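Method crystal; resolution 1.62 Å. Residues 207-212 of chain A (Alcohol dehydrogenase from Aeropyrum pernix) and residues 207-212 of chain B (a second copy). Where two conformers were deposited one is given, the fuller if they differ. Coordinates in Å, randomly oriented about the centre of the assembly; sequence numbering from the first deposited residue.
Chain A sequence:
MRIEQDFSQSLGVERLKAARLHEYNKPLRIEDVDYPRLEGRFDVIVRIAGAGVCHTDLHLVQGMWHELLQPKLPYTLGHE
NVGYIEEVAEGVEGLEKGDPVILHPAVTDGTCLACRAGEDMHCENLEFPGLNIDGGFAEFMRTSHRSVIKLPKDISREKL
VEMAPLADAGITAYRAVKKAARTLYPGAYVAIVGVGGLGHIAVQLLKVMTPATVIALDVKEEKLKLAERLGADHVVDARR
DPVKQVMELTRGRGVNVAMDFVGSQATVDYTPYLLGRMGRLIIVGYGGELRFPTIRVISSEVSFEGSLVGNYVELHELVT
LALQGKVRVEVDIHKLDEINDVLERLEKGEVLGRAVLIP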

# COMPACT_ATOMS: atom_id res chain seq x y z
N LYS A 207 16.49 -3.31 12.91
CA LYS A 207 17.71 -2.67 12.39
C LYS A 207 18.04 -3.10 10.96
O LYS A 207 18.66 -2.33 10.23
CB LYS A 207 18.90 -3.02 13.31
CG LYS A 207 18.87 -2.32 14.68
CD LYS A 207 18.89 -0.78 14.61
CE LYS A 207 20.16 -0.33 13.85
NZ LYS A 207 20.57 1.07 14.16
N VAL A 208 17.69 -4.32 10.57
CA VAL A 208 17.91 -4.87 9.22
C VAL A 208 16.82 -4.39 8.26
O VAL A 208 17.09 -4.22 7.06
CB VAL A 208 17.84 -6.48 9.27
CG1 VAL A 208 17.91 -7.11 7.86
CG2 VAL A 208 18.95 -7.05 10.13
N MET A 209 15.59 -4.19 8.77
CA MET A 209 14.43 -4.02 7.88
C MET A 209 13.92 -2.59 7.80
O MET A 209 13.09 -2.26 6.92
CB MET A 209 13.27 -4.96 8.30
CG MET A 209 13.61 -6.46 8.30
SD MET A 209 13.59 -7.32 6.67
CE MET A 209 11.83 -7.24 6.24
N THR A 210 14.37 -1.73 8.71
CA THR A 210 13.96 -0.33 8.71
C THR A 210 15.13 0.55 9.01
O THR A 210 16.12 0.08 9.59
CB THR A 210 12.90 -0.00 9.76
OG1 THR A 210 13.50 0.19 11.05
CG2 THR A 210 11.89 -1.20 10.00
N PRO A 211 15.04 1.82 8.63
CA PRO A 211 16.02 2.82 9.08
C PRO A 211 15.63 3.57 10.36
O PRO A 211 16.20 4.61 10.68
CB PRO A 211 16.09 3.75 7.85
CG PRO A 211 14.66 3.74 7.37
CD PRO A 211 14.10 2.35 7.61
N ALA A 212 14.66 3.07 11.12
CA ALA A 212 14.13 3.77 12.26
C ALA A 212 15.12 3.73 13.46
O ALA A 212 15.97 2.84 13.52
CB ALA A 212 12.76 3.17 12.66
N LYS B 207 21.26 -0.79 0.71
CA LYS B 207 21.69 -1.55 1.90
C LYS B 207 21.06 -1.12 3.23
O LYS B 207 20.91 -1.94 4.15
CB LYS B 207 23.22 -1.50 2.02
CG LYS B 207 23.97 -2.17 0.87
CD LYS B 207 23.67 -3.66 0.72
CE LYS B 207 24.10 -4.44 1.96
NZ LYS B 207 24.09 -5.90 1.70
N VAL B 208 20.78 0.17 3.36
CA VAL B 208 20.20 0.78 4.52
C VAL B 208 18.69 0.53 4.56
O VAL B 208 18.11 0.33 5.65
CB VAL B 208 20.45 2.35 4.49
CG1 VAL B 208 19.60 3.05 5.53
CG2 VAL B 208 21.92 2.63 4.66
N MET B 209 18.06 0.56 3.37
CA MET B 209 16.61 0.66 3.30
C MET B 209 15.90 -0.65 2.93
O MET B 209 14.66 -0.75 3.04
CB MET B 209 16.19 1.76 2.35
CG MET B 209 16.41 3.10 2.98
SD MET B 209 16.39 4.25 1.70
CE MET B 209 14.64 4.21 1.35
N THR B 210 16.66 -1.64 2.48
CA THR B 210 16.09 -2.94 2.13
C THR B 210 16.99 -4.06 2.60
O THR B 210 18.18 -3.83 2.86
CB THR B 210 15.93 -3.09 0.61
OG1 THR B 210 17.15 -3.51 -0.02
CG2 THR B 210 15.54 -1.76 -0.11
N PRO B 211 16.44 -5.26 2.68
CA PRO B 211 17.25 -6.45 2.90
C PRO B 211 17.64 -7.19 1.61
O PRO B 211 18.09 -8.35 1.68
CB PRO B 211 16.31 -7.31 3.75
CG PRO B 211 15.00 -7.09 3.08
CD PRO B 211 15.00 -5.58 2.74
N ALA B 212 17.52 -6.55 0.45
CA ALA B 212 17.78 -7.24 -0.79
C ALA B 212 19.25 -7.46 -1.05
O ALA B 212 20.10 -6.74 -0.49
CB ALA B 212 17.16 -6.48 -1.95
O HOH W 1 18.73 -0.49 8.20
O HOH W 2 19.17 -3.40 5.51

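Pro B211, Met A209 and Pro A211 bury the most surface in this contact, covering 50, 45 and 42 Å² of a summed 268 Å². The same segment of each copy meets its counterpart, with end-to-end directions 142° apart, so the two run roughly antiparallel. The register agrees: CA of Met A209 lies 6.1 Å from CA of Thr B210, and CA of Thr A210 lies 6.1 Å from CA of Met B209.

Each proline directs its CA-to-CB bond toward the other stretch and meets a valine. CB of Pro B211 is 4.4 Å from CG1 of Val A208, and CB of Pro A211 is 4.3 Å from CG1 of Val B208; these are loose apolar contacts. In the conformers given, one of two deposited for each, the methionines differ. The CA-to-CB bond of Met A209 points away, yet with chi1 and chi2 both m (-58°, -80°), SD comes within 3.9 Å of CG of Pro B211. CG of Met B209 (given as m, t, p) comes no nearer than 4.8 Å, to CG of Pro A211. Valine methyls, proline ring carbons and the methionine thioether are apolar and pack by dispersion and by excluding water.

No direct hydrogen bond crosses. Instead, O of Lys A207 and O of Val B208, each 2.7 Å from O of water 1, can accept from it, as O of Val A208 (2.7 Å) and O of Lys B207 (2.6 Å) can from O of water 2, linking carbonyls that cannot bond to each other; which receive the protons at any one time is open.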